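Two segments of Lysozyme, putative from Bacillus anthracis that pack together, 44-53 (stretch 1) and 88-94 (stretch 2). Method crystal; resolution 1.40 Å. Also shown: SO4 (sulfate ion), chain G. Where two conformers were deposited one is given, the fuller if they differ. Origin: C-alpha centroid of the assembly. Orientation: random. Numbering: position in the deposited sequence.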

ATOM      1  N   LYS A  44     -12.785  10.323   2.671  1.00  7.44           N
ATOM      2  CA  LYS A  44     -13.183   9.562   3.862  1.00  6.99           C
ATOM      3  C   LYS A  44     -13.899  10.470   4.858  1.00  7.27           C
ATOM      4  O   LYS A  44     -13.364  11.525   5.223  1.00  7.84           O
ATOM      5  CB  LYS A  44     -11.984   8.947   4.561  1.00  7.79           C
ATOM      6  CG  LYS A  44     -12.432   8.071   5.726  1.00  7.64           C
ATOM      7  CD  LYS A  44     -11.251   7.398   6.427  1.00  8.20           C
ATOM      8  CE  LYS A  44     -11.730   6.594   7.633  1.00  8.18           C
ATOM      9  NZ  LYS A  44     -10.568   6.007   8.364  1.00  8.77           N
ATOM     10  N   ALA A  45     -15.094  10.051   5.295  1.00  7.38           N
ATOM     11  CA  ALA A  45     -15.829  10.761   6.334  1.00  7.30           C
ATOM     12  C   ALA A  45     -15.735  10.049   7.666  1.00  7.70           C
ATOM     13  O   ALA A  45     -15.328  10.648   8.659  1.00  9.55           O
ATOM     14  CB  ALA A  45     -17.294  10.913   5.919  1.00  8.04           C
ATOM     15  N   THR A  46     -16.149   8.793   7.695  1.00  7.76           N
ATOM     16  CA  THR A  46     -16.381   8.081   8.942  1.00  7.56           C
ATOM     17  C   THR A  46     -15.780   6.684   8.882  1.00  7.48           C
ATOM     18  O   THR A  46     -15.504   6.121   7.787  1.00  7.37           O
ATOM     19  CB  THR A  46     -17.899   7.978   9.236  1.00  7.35           C
ATOM     20  OG1 THR A  46     -18.578   7.561   8.045  1.00  8.36           O
ATOM     21  CG2 THR A  46     -18.443   9.305   9.633  1.00  9.09           C
ATOM     22  N   GLU A  47     -15.606   6.099  10.065  1.00  8.68           N
ATOM     23  CA  GLU A  47     -15.220   4.705  10.186  1.00  8.79           C
ATOM     24  C   GLU A  47     -15.948   4.103  11.368  1.00  8.93           C
ATOM     25  O   GLU A  47     -16.058   4.737  12.423  1.00  9.68           O
ATOM     26  CB  GLU A  47     -13.689   4.530  10.315  1.00  9.29           C
ATOM     27  CG  GLU A  47     -13.262   3.071  10.484  1.00  8.80           C
ATOM     28  CD  GLU A  47     -11.774   2.835  10.315  1.00  8.89           C
ATOM     29  OE1 GLU A  47     -11.025   3.788  10.042  1.00  9.09           O
ATOM     30  OE2 GLU A  47     -11.366   1.669  10.478  1.00  9.46           O
ATOM     31  N   GLY A  48     -16.454   2.889  11.196  1.00  8.83           N
ATOM     32  CA  GLY A  48     -17.151   2.210  12.287  1.00  9.54           C
ATOM     33  C   GLY A  48     -18.290   3.020  12.863  1.00 10.57           C
ATOM     34  O   GLY A  48     -18.954   3.779  12.166  1.00 11.74           O
ATOM     35  N   SER A  49     -18.557   2.871  14.152  0.50 10.67           N
ATOM     36  CA  SER A  49     -19.781   3.483  14.652  0.50 10.75           C
ATOM     37  C   SER A  49     -19.505   4.801  15.390  0.50 11.35           C
ATOM     38  O   SER A  49     -20.449   5.428  15.835  0.50 11.68           O
ATOM     39  CB  SER A  49     -20.654   2.474  15.464  0.50  9.28           C
ATOM     40  OG  SER A  49     -21.267   1.454  14.652  0.50  9.78           O
ATOM     41  N   ALA A  50     -18.255   5.265  15.465  1.00 11.96           N
ATOM     42  CA  ALA A  50     -18.001   6.513  16.171  1.00 12.13           C
ATOM     43  C   ALA A  50     -16.857   7.392  15.653  1.00 11.96           C
ATOM     44  O   ALA A  50     -16.692   8.530  16.091  1.00 12.81           O
ATOM     45  CB  ALA A  50     -17.796   6.211  17.655  1.00 13.38           C
ATOM     46  N   PHE A  51     -16.083   6.903  14.686  1.00 11.71           N
ATOM     47  CA  PHE A  51     -14.905   7.636  14.263  1.00 11.16           C
ATOM     48  C   PHE A  51     -15.198   8.606  13.110  1.00 10.25           C
ATOM     49  O   PHE A  51     -15.947   8.274  12.186  1.00 10.22           O
ATOM     50  CB  PHE A  51     -13.785   6.656  13.870  1.00 12.28           C
ATOM     51  CG  PHE A  51     -12.524   7.316  13.420  1.00 12.43           C
ATOM     52  CD1 PHE A  51     -11.515   7.631  14.331  1.00 14.20           C
ATOM     53  CD2 PHE A  51     -12.334   7.632  12.076  1.00 13.01           C
ATOM     54  CE1 PHE A  51     -10.329   8.230  13.901  1.00 14.59           C
ATOM     55  CE2 PHE A  51     -11.155   8.232  11.645  1.00 13.77           C
ATOM     56  CZ  PHE A  51     -10.166   8.541  12.551  1.00 14.30           C
ATOM     57  N   VAL A  52     -14.593   9.791  13.170  1.00  9.79           N
ATOM     58  CA  VAL A  52     -14.695  10.807  12.122  1.00  9.71           C
ATOM     59  C   VAL A  52     -13.289  11.190  11.661  1.00  9.35           C
ATOM     60  O   VAL A  52     -12.437  11.569  12.477  1.00 10.48           O
ATOM     61  CB  VAL A  52     -15.430  12.087  12.607  1.00  9.71           C
ATOM     62  CG1 VAL A  52     -15.583  13.091  11.470  1.00 11.21           C
ATOM     63  CG2 VAL A  52     -16.813  11.728  13.181  1.00  9.50           C
ATOM     64  N   ASP A  53     -13.037  11.081  10.361  1.00  8.99           N
ATOM     65  CA  ASP A  53     -11.741  11.463   9.804  1.00  9.32           C
ATOM     66  C   ASP A  53     -11.473  12.944  10.104  1.00 10.03           C
ATOM     67  O   ASP A  53     -12.356  13.790   9.915  1.00  9.97           O
ATOM     68  CB  ASP A  53     -11.721  11.154   8.300  1.00  9.46           C
ATOM     69  CG  ASP A  53     -10.398  11.509   7.650  1.00 10.02           C
ATOM     70  OD1 ASP A  53      -9.605  10.564   7.389  1.00 10.21           O
ATOM     71  OD2 ASP A  53     -10.146  12.715   7.409  1.00 10.09           O
ATOM     72  N   GLN A  88     -23.891   6.923  11.687  1.00 11.44           N
ATOM     73  CA  GLN A  88     -22.704   7.734  11.797  0.50 11.43           C
ATOM     74  C   GLN A  88     -22.323   8.449  10.490  1.00 11.09           C
ATOM     75  O   GLN A  88     -22.024   9.641  10.480  1.00 11.83           O
ATOM     76  CB  GLN A  88     -21.593   6.874  12.353  0.50 11.35           C
ATOM     77  CG  GLN A  88     -21.514   7.069  13.854  0.50  8.54           C
ATOM     78  CD  GLN A  88     -21.011   8.464  14.214  0.50  2.83           C
ATOM     79  OE1 GLN A  88     -21.749   9.305  14.736  0.50 11.42           O
ATOM     80  NE2 GLN A  88     -19.748   8.706  13.913  0.50  9.89           N
ATOM     81  N   PHE A  89     -22.364   7.727   9.373  1.00 10.06           N
ATOM     82  CA  PHE A  89     -22.112   8.387   8.098  1.00 10.25           C
ATOM     83  C   PHE A  89     -23.153   9.498   7.871  1.00  9.83           C
ATOM     84  O   PHE A  89     -22.810  10.613   7.502  1.00 10.28           O
ATOM     85  CB  PHE A  89     -22.149   7.335   6.996  1.00  9.90           C
ATOM     86  CG  PHE A  89     -21.821   7.856   5.616  1.00  8.71           C
ATOM     87  CD1 PHE A  89     -20.496   7.905   5.172  1.00  9.29           C
ATOM     88  CD2 PHE A  89     -22.826   8.267   4.748  1.00  9.03           C
ATOM     89  CE1 PHE A  89     -20.198   8.336   3.882  1.00  8.93           C
ATOM     90  CE2 PHE A  89     -22.531   8.722   3.460  1.00  9.57           C
ATOM     91  CZ  PHE A  89     -21.212   8.729   3.022  1.00  8.29           C
ATOM     92  N   ILE A  90     -24.434   9.181   8.104  1.00 10.08           N
ATOM     93  CA  ILE A  90     -25.511  10.133   7.867  1.00 10.59           C
ATOM     94  C   ILE A  90     -25.374  11.409   8.724  1.00 11.15           C
ATOM     95  O   ILE A  90     -25.625  12.493   8.231  1.00 12.22           O
ATOM     96  CB  ILE A  90     -26.881   9.446   8.057  1.00 10.65           C
ATOM     97  CG1 ILE A  90     -27.127   8.468   6.901  1.00 10.64           C
ATOM     98  CG2 ILE A  90     -28.024  10.483   8.114  1.00 11.92           C
ATOM     99  CD1 ILE A  90     -28.287   7.486   7.159  1.00 10.58           C
ATOM    100  N   ARG A  91     -24.936  11.284   9.979  0.50 11.50           N
ATOM    101  CA  ARG A  91     -24.754  12.475  10.831  0.50 12.09           C
ATOM    102  C   ARG A  91     -23.665  13.405  10.295  0.50 10.97           C
ATOM    103  O   ARG A  91     -23.691  14.625  10.482  0.50 10.56           O
ATOM    104  CB  ARG A  91     -24.407  12.078  12.277  0.50 12.48           C
ATOM    105  CG  ARG A  91     -25.551  11.405  12.999  0.50 15.04           C
ATOM    106  CD  ARG A  91     -25.267  11.224  14.485  0.50 16.43           C
ATOM    107  NE  ARG A  91     -24.428  10.055  14.727  0.50 19.76           N
ATOM    108  CZ  ARG A  91     -24.887   8.900  15.184  0.50 20.00           C
ATOM    109  NH1 ARG A  91     -26.181   8.766  15.459  0.50 21.59           N
ATOM    110  NH2 ARG A  91     -24.058   7.880  15.359  0.50 21.04           N
ATOM    111  N   ASN A  92     -22.689  12.817   9.618  1.00 10.28           N
ATOM    112  CA  ASN A  92     -21.522  13.569   9.202  1.00 10.37           C
ATOM    113  C   ASN A  92     -21.577  14.089   7.777  1.00 10.40           C
ATOM    114  O   ASN A  92     -20.967  15.101   7.478  1.00 11.75           O
ATOM    115  CB  ASN A  92     -20.272  12.692   9.358  1.00  9.50           C
ATOM    116  CG  ASN A  92     -19.784  12.674  10.797  1.00  8.81           C
ATOM    117  OD1 ASN A  92     -19.040  13.565  11.199  1.00 11.02           O
ATOM    118  ND2 ASN A  92     -20.245  11.706  11.595  1.00  9.49           N
ATOM    119  N   VAL A  93     -22.285  13.394   6.895  1.00 10.24           N
ATOM    120  CA  VAL A  93     -22.215  13.715   5.463  1.00 11.32           C
ATOM    121  C   VAL A  93     -23.538  14.334   4.993  1.00 12.25           C
ATOM    122  O   VAL A  93     -24.571  13.673   5.005  1.00 12.64           O
ATOM    123  CB  VAL A  93     -21.896  12.440   4.645  1.00  9.90           C
ATOM    124  CG1 VAL A  93     -21.848  12.755   3.141  1.00 11.63           C
ATOM    125  CG2 VAL A  93     -20.566  11.832   5.126  1.00 10.37           C
ATOM    126  N   PRO A  94     -23.504  15.608   4.601  1.00 14.00           N
ATOM    127  CA  PRO A  94     -24.770  16.237   4.220  1.00 14.89           C
ATOM    128  C   PRO A  94     -25.332  15.680   2.927  1.00 15.04           C
ATOM    129  O   PRO A  94     -24.592  15.182   2.074  1.00 15.23           O
ATOM    130  CB  PRO A  94     -24.408  17.713   4.049  1.00 16.37           C
ATOM    131  CG  PRO A  94     -22.962  17.761   3.855  1.00 16.51           C
ATOM    132  CD  PRO A  94     -22.346  16.502   4.455  1.00 14.32           C
TER
HETATM  133  S   SO4 G1223     -16.291  -0.019  15.855  1.00 13.82           S
HETATM  134  O1  SO4 G1223     -14.986  -0.178  15.235  1.00 21.43           O
HETATM  135  O2  SO4 G1223     -17.047   1.222  15.733  1.00 21.63           O
HETATM  136  O3  SO4 G1223     -16.449  -0.695  17.149  1.00 20.44           O
HETATM  137  O4  SO4 G1223     -17.082  -0.909  14.971  1.00 20.26           O
HETATM  138  O   HOH W   1     -23.436   5.285  15.321  0.50  8.19           O

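Residues 44-47 form a strand that turns back through a loop into the short strand 51-52. The helix 88-92 runs across strand 44-47, with N-to-C directions 142° apart and axes 7.9 Å apart at closest approach; both begin earlier in the chain. No direct hydrogen bond joins the stretches; packing and one water do the work, burying 364 Å² in all.

Lys44 NZ forms a salt bridge with Glu47 OE1 at 2.8 Å. Both side chains leave their CA atoms away from stretch 2, so this bridge takes no part in the contact. Ala45 points toward the helix. Its small methyl CB lies 3.5 Å from Val93 CG2 and 4.4 Å from Phe89 CE1, apolar contacts with Val93, just past the helix, and with Phe89 within it. Thr46 has the largest covered area in stretch 1. Its CG2 sits 3.7 Å from Gln88 O and 3.6 Å from Asn92 ND2. Asn92 ND2 donates to Gln88 O at 2.9 Å, so the methyl packs against a pair already bonded to each other. Thr46 OG1 meets the edge of the Phe89 ring, 3.5 Å from Phe89 CD1, and has no hydrogen-bond partner in the model.

Gly48 has positive phi, which favours glycine. Ser49 N donates to SO4 O2 at 2.7 Å; the sulfate probably comes from the crystallisation liquor. Ser49 O lies very close to Gln88 CG, at 2.8 Å. Water 1 donates to Ser49 O at 3.0 Å and accepts a weak bond from Arg91 NH2 at 2.7 Å, bridging the stretches. Arg91 NE and NH2 both bond Gln88 OE1 at 2.8 Å, tying the two long side chains together.

Ala50 CA packs 3.6 Å from Gln88 NE2. Phe51 points away; its N and O pair with Glu47 O and N, both at 3.1 Å, joining the strands. Val52 is exposed, but its CB points toward the helix, and Val52 CG1 lies 3.5 Å from Asn92 OD1. Just beyond, Asp53 N bonds Ala45 O at 2.9 Å.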